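Local coordinates for flagellar hook associated protein type 3 FlgL (Legionella pneumophila subsp. pneumophila, PDB 5YTI) that probably serves as a structural component of the bacterial flagellum, as a hook-associated member of the flagellin family, at residues A229-S232 / L236-M239; G264-F269 / E273-G278. All coordinates share one frame; numbering follows the deposited sequence.

Contact 1: residues A229-S232 / L236-M239; sequences ALNS and LVVM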
ATOM      1  N   ALA A 229      10.877 -30.766   5.718  1.00 99.35           N
ATOM      2  CA  ALA A 229      11.111 -32.183   5.428  1.00103.51           C
ATOM      3  C   ALA A 229      12.341 -32.743   6.161  1.00104.84           C
ATOM      4  O   ALA A 229      12.869 -32.094   7.082  1.00 98.56           O
ATOM      5  CB  ALA A 229      11.183 -32.424   3.913  1.00104.68           C
ATOM      6  N   LEU A 230      12.791 -33.936   5.732  1.00112.15           N
ATOM      7  CA  LEU A 230      13.704 -34.797   6.525  1.00111.91           C
ATOM      8  C   LEU A 230      15.176 -34.858   6.119  1.00108.94           C
ATOM      9  O   LEU A 230      15.538 -34.943   4.939  1.00104.63           O
ATOM     10  CB  LEU A 230      13.152 -36.229   6.582  1.00113.25           C
ATOM     11  CG  LEU A 230      11.816 -36.351   7.330  1.00114.56           C
ATOM     12  CD1 LEU A 230      11.198 -37.724   7.087  1.00115.49           C
ATOM     13  CD2 LEU A 230      11.997 -36.063   8.821  1.00113.19           C
ATOM     14  N   ASN A 231      16.004 -34.796   7.156  1.00112.47           N
ATOM     15  CA  ASN A 231      17.408 -35.200   7.111  1.00115.12           C
ATOM     16  C   ASN A 231      17.520 -36.660   6.722  1.00120.85           C
ATOM     17  O   ASN A 231      16.595 -37.452   6.957  1.00123.36           O
ATOM     18  CB  ASN A 231      18.049 -35.058   8.503  1.00111.97           C
ATOM     19  CG  ASN A 231      18.870 -33.799   8.649  1.00111.44           C
ATOM     20  OD1 ASN A 231      19.150 -33.110   7.670  1.00113.64           O
ATOM     21  ND2 ASN A 231      19.277 -33.499   9.876  1.00109.98           N
ATOM     22  N   SER A 232      18.666 -37.023   6.152  1.00122.85           N
ATOM     23  CA  SER A 232      18.991 -38.427   5.988  1.00126.21           C
ATOM     24  C   SER A 232      19.149 -39.097   7.382  1.00127.59           C
ATOM     25  O   SER A 232      18.860 -40.288   7.534  1.00126.69           O
ATOM     26  CB  SER A 232      20.221 -38.575   5.095  1.00125.91           C
ATOM     27  OG  SER A 232      19.960 -37.964   3.837  1.00123.98           O
ATOM     28  N   LEU A 236      13.812 -33.130  11.459  1.00121.74           N
ATOM     29  CA  LEU A 236      13.006 -32.199  10.670  1.00117.21           C
ATOM     30  C   LEU A 236      13.847 -30.996  10.272  1.00115.78           C
ATOM     31  O   LEU A 236      14.706 -30.537  11.047  1.00117.88           O
ATOM     32  CB  LEU A 236      11.807 -31.714  11.473  1.00117.72           C
ATOM     33  CG  LEU A 236      10.460 -32.362  11.190  1.00117.60           C
ATOM     34  CD1 LEU A 236       9.506 -32.101  12.353  1.00118.74           C
ATOM     35  CD2 LEU A 236       9.903 -31.837   9.869  1.00116.59           C
ATOM     36  N   VAL A 237      13.585 -30.466   9.080  1.00108.99           N
ATOM     37  CA  VAL A 237      14.474 -29.474   8.491  1.00105.32           C
ATOM     38  C   VAL A 237      13.647 -28.486   7.660  1.00 99.15           C
ATOM     39  O   VAL A 237      12.533 -28.790   7.254  1.00 98.08           O
ATOM     40  CB  VAL A 237      15.595 -30.205   7.682  1.00110.09           C
ATOM     41  CG1 VAL A 237      15.330 -30.181   6.183  1.00111.09           C
ATOM     42  CG2 VAL A 237      16.980 -29.643   7.993  1.00109.48           C
ATOM     43  N   VAL A 238      14.183 -27.291   7.436  1.00 95.74           N
ATOM     44  CA  VAL A 238      13.411 -26.191   6.836  1.00 94.31           C
ATOM     45  C   VAL A 238      14.035 -25.747   5.532  1.00 90.89           C
ATOM     46  O   VAL A 238      15.234 -25.381   5.486  1.00 86.68           O
ATOM     47  CB  VAL A 238      13.361 -24.960   7.777  1.00 95.99           C
ATOM     48  CG1 VAL A 238      12.747 -23.737   7.102  1.00 95.41           C
ATOM     49  CG2 VAL A 238      12.578 -25.297   9.016  1.00 96.58           C
HETATM   50  N   MSE A 239      13.223 -25.761   4.477  1.00 89.19           N
HETATM   51  CA  MSE A 239      13.731 -25.399   3.160  1.00 88.20           C
HETATM   52  C   MSE A 239      12.937 -24.289   2.581  1.00 84.88           C
HETATM   53  O   MSE A 239      11.744 -24.165   2.824  1.00 81.12           O
HETATM   54  CB  MSE A 239      13.731 -26.630   2.280  1.00 90.50           C
HETATM   55  CG  MSE A 239      14.910 -27.456   2.763  1.00 93.43           C
HETATM   56 SE   MSE A 239      15.064 -29.141   1.781  1.00101.46          SE
HETATM   57  CE  MSE A 239      13.393 -30.008   2.393  1.00 99.37           C
TER

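Contact 2: residues G264-F269 / E273-G278; sequences GSAIGF and EMVVSG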
ATOM      1  N   GLY A 264      10.000 -21.832  17.434  1.00 98.49           N
ATOM      2  CA  GLY A 264      10.017 -20.409  17.789  1.00100.90           C
ATOM      3  C   GLY A 264      11.324 -19.693  17.476  1.00101.46           C
ATOM      4  O   GLY A 264      11.675 -18.693  18.134  1.00 94.31           O
ATOM      5  N   SER A 265      12.033 -20.214  16.462  1.00105.89           N
ATOM      6  CA  SER A 265      13.327 -19.673  15.999  1.00103.37           C
ATOM      7  C   SER A 265      13.181 -18.872  14.709  1.00 99.28           C
ATOM      8  O   SER A 265      12.346 -19.196  13.838  1.00 98.13           O
ATOM      9  CB  SER A 265      14.322 -20.806  15.770  1.00107.38           C
ATOM     10  OG  SER A 265      15.663 -20.371  15.925  1.00111.61           O
ATOM     11  N   ALA A 266      14.009 -17.831  14.610  1.00 97.91           N
ATOM     12  CA  ALA A 266      13.972 -16.864  13.493  1.00 98.68           C
ATOM     13  C   ALA A 266      14.677 -17.396  12.228  1.00 93.96           C
ATOM     14  O   ALA A 266      15.904 -17.585  12.199  1.00 88.83           O
ATOM     15  CB  ALA A 266      14.558 -15.508  13.914  1.00 98.95           C
ATOM     16  N   ILE A 267      13.847 -17.640  11.211  1.00 89.22           N
ATOM     17  CA  ILE A 267      14.259 -18.071   9.902  1.00 86.66           C
ATOM     18  C   ILE A 267      14.405 -16.827   9.054  1.00 84.86           C
ATOM     19  O   ILE A 267      13.503 -16.002   8.998  1.00 84.32           O
ATOM     20  CB  ILE A 267      13.195 -18.937   9.239  1.00 84.65           C
ATOM     21  CG1 ILE A 267      12.713 -20.010  10.206  1.00 86.84           C
ATOM     22  CG2 ILE A 267      13.771 -19.549   7.991  1.00 84.24           C
ATOM     23  CD1 ILE A 267      13.832 -20.880  10.756  1.00 89.57           C
ATOM     24  N   GLY A 268      15.549 -16.680   8.401  1.00 83.02           N
ATOM     25  CA  GLY A 268      15.799 -15.492   7.614  1.00 78.98           C
ATOM     26  C   GLY A 268      16.386 -15.796   6.251  1.00 77.02           C
ATOM     27  O   GLY A 268      17.294 -16.654   6.104  1.00 76.64           O
ATOM     28  N   PHE A 269      15.863 -15.069   5.271  1.00 73.32           N
ATOM     29  CA  PHE A 269      16.356 -15.120   3.920  1.00 71.84           C
ATOM     30  C   PHE A 269      16.041 -13.836   3.157  1.00 71.62           C
ATOM     31  O   PHE A 269      15.077 -13.123   3.434  1.00 70.74           O
ATOM     32  CB  PHE A 269      15.798 -16.355   3.183  1.00 70.93           C
ATOM     33  CG  PHE A 269      14.293 -16.418   3.125  1.00 70.17           C
ATOM     34  CD1 PHE A 269      13.570 -16.970   4.161  1.00 69.31           C
ATOM     35  CD2 PHE A 269      13.600 -15.929   2.017  1.00 71.16           C
ATOM     36  CE1 PHE A 269      12.197 -17.041   4.096  1.00 69.30           C
ATOM     37  CE2 PHE A 269      12.207 -15.949   1.968  1.00 70.23           C
ATOM     38  CZ  PHE A 269      11.508 -16.518   3.007  1.00 69.35           C
ATOM     39  N   GLU A 273      12.780 -11.758   7.863  1.00 82.55           N
ATOM     40  CA  GLU A 273      12.803 -12.676   9.019  1.00 86.23           C
ATOM     41  C   GLU A 273      11.369 -13.066   9.408  1.00 86.21           C
ATOM     42  O   GLU A 273      10.444 -12.279   9.224  1.00 84.65           O
ATOM     43  CB  GLU A 273      13.554 -12.047  10.221  1.00 91.22           C
ATOM     44  CG  GLU A 273      15.090 -12.056  10.078  1.00 97.07           C
ATOM     45  CD  GLU A 273      15.856 -11.478  11.272  1.00101.68           C
ATOM     46  OE1 GLU A 273      15.264 -11.331  12.383  1.00102.99           O
ATOM     47  OE2 GLU A 273      17.075 -11.191  11.092  1.00103.37           O
HETATM   48  N   MSE A 274      11.189 -14.285   9.917  1.00 86.60           N
HETATM   49  CA  MSE A 274       9.894 -14.774  10.417  1.00 85.93           C
HETATM   50  C   MSE A 274      10.116 -15.886  11.410  1.00 87.33           C
HETATM   51  O   MSE A 274      11.228 -16.390  11.542  1.00 87.57           O
HETATM   52  CB  MSE A 274       8.953 -15.210   9.288  1.00 88.72           C
HETATM   53  CG  MSE A 274       9.288 -16.473   8.467  1.00 89.73           C
HETATM   54 SE   MSE A 274       8.987 -16.131   6.523  1.00 92.86          SE
HETATM   55  CE  MSE A 274      10.687 -15.186   6.238  1.00 90.10           C
ATOM     56  N   VAL A 275       9.082 -16.267  12.159  1.00 89.10           N
ATOM     57  CA  VAL A 275       9.271 -17.239  13.239  1.00 88.42           C
ATOM     58  C   VAL A 275       8.192 -18.295  13.202  1.00 87.23           C
ATOM     59  O   VAL A 275       7.006 -17.956  13.200  1.00 90.69           O
ATOM     60  CB  VAL A 275       9.274 -16.535  14.610  1.00 88.72           C
ATOM     61  CG1 VAL A 275       9.093 -17.526  15.758  1.00 88.02           C
ATOM     62  CG2 VAL A 275      10.565 -15.747  14.786  1.00 89.08           C
ATOM     63  N   VAL A 276       8.621 -19.563  13.213  1.00 85.11           N
ATOM     64  CA  VAL A 276       7.734 -20.724  13.097  1.00 84.20           C
ATOM     65  C   VAL A 276       7.446 -21.405  14.445  1.00 83.25           C
ATOM     66  O   VAL A 276       8.345 -21.704  15.153  1.00 84.23           O
ATOM     67  CB  VAL A 276       8.376 -21.714  12.125  1.00 86.20           C
ATOM     68  CG1 VAL A 276       7.490 -22.922  11.883  1.00 87.31           C
ATOM     69  CG2 VAL A 276       8.653 -21.015  10.800  1.00 86.64           C
ATOM     70  N   SER A 277       6.190 -21.614  14.819  1.00 85.44           N
ATOM     71  CA  SER A 277       5.870 -22.176  16.137  1.00 87.90           C
ATOM     72  C   SER A 277       5.127 -23.482  15.915  1.00 91.06           C
ATOM     73  O   SER A 277       4.561 -23.682  14.840  1.00 95.06           O
ATOM     74  CB  SER A 277       4.991 -21.222  16.971  1.00 86.33           C
ATOM     75  OG  SER A 277       5.473 -19.894  16.938  1.00 85.14           O
ATOM     76  N   GLY A 278       5.106 -24.364  16.915  1.00 90.17           N
ATOM     77  CA  GLY A 278       4.348 -25.602  16.792  1.00 90.74           C
ATOM     78  C   GLY A 278       5.242 -26.687  16.237  1.00 93.02           C
ATOM     79  O   GLY A 278       6.436 -26.464  16.063  1.00 92.03           O
TER

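Contact 1: residues A229-S232 / L236-M239
The turn end of an antiparallel beta hairpin forms this contact, where strand 224-230 gives way to strand 236-242 within a five-stranded antiparallel sheet. Two bridges set the register: Ala229 and Val237 are a hydrogen-bonded pair, and Leu230 and Leu236 a non-hydrogen-bonded pair with their CA atoms 4.9 Å apart. The two bonds of the first pair are unequal. Ala229 N donates to Val237 O over 3.0 Å, with an N-H...O angle of 154°. The return bond, Val237 N to Ala229 O, is weak because its N-H...O angle is only 121°, although the two atoms are 2.7 Å apart.

Side chains fall on two faces. On that of Ala229 and Val237, the methyl CE of Met239, a selenomethionine, meets Ala229 CB at 3.6 Å. The bend at chi3 (-66°) turns this methyl back toward the neighbouring strand. Val237 packs its CG1 beside Ala229 O, at 3.2 Å, while the Asn231 side chain crosses that of Val237 at about a right angle. Leu230 and Leu236 occupy the other face, with Leu230 CD2 4.3 Å from Leu236 N.

Neighbouring loop residues extend the packing: Ala258 touches Val237, and Leu260 touches Asn231. The chemistry is thus mainly that of the backbone: next to the turn, one sound and one weak bond hold the Ala229-Val237 pair, and the methyl contact between Ala229 and Met239 adds apolar packing to this polar ladder.

Contact 2: residues G264-F269 / E273-G278
The Phe269 ring meets the selenomethionine side chain of Met274 across the hairpin in a Met-aromatic contact. Its approach is oblique: SE lies 5.2 Å from the ring centroid and 67° off the ring normal. The methyl CE points to the CE1 and CZ side of the ring. Both side chains begin with CG between the backbone N and the carbonyl carbon, and bends at chi2 and chi3 bring the Met274 methyl across to the neighbouring strand. Beyond the pair, the ring of Tyr224 meets that of Phe269 with the planes at about 55°, and Ile288 touches both Phe269 and Met274.

The backbone fixes the pairing. Ile267 and Met274 form a hydrogen-bonded pair: Ile267 N donates to Met274 O at 2.9 Å, and Met274 N returns a bond to Ile267 O at 3.0 Å. Ala266 with Val275 and Gly268 with Glu273 are the flanking non-hydrogen-bonded pairs. Gly264 N also bonds Val276 O, at 2.8 Å, at the N-terminal end of segment 264-269.

On the face of Ala266 and Val275, Ala266 CB lies 4.1 Å from Val275 CG2, while Val275 CG1 packs against Gly264 at 3.6 Å from its C atom. Ile267 shares the Met274 face, where its CG1 is 4.2 Å from Val276 CG2.

Backbone bonds from Glu273, Val275 and Ser277 to strand 207-213 place strand 272-277 in the middle of a three-stranded antiparallel sheet. The contact is therefore an antiparallel beta hairpin, with strand 266-269 at the sheet's edge and the face of Ile267 and Met274 packed against strands 224-230 and 285-290.

Contact 1 closes before contact 2 opens along the chain, and their centres lie 15 Å apart, with nearest atoms about 4 Å from each other but not touching. Each is a hairpin in a different antiparallel sheet: contact 1 in the five-stranded one, contact 2 in the three-stranded one. Strand 224-230 links them, since it supplies the first arm of contact 1 while its Met226 and Phe228 touch Ile267 and Val276 of contact 2. Tyr261, in the connecting segment, touches both Val238 and Val276. Packing between the sheets thus joins the two hairpins in one beta region, their centres 37 Å and 25 Å from the centre of the chain and on the same side of it.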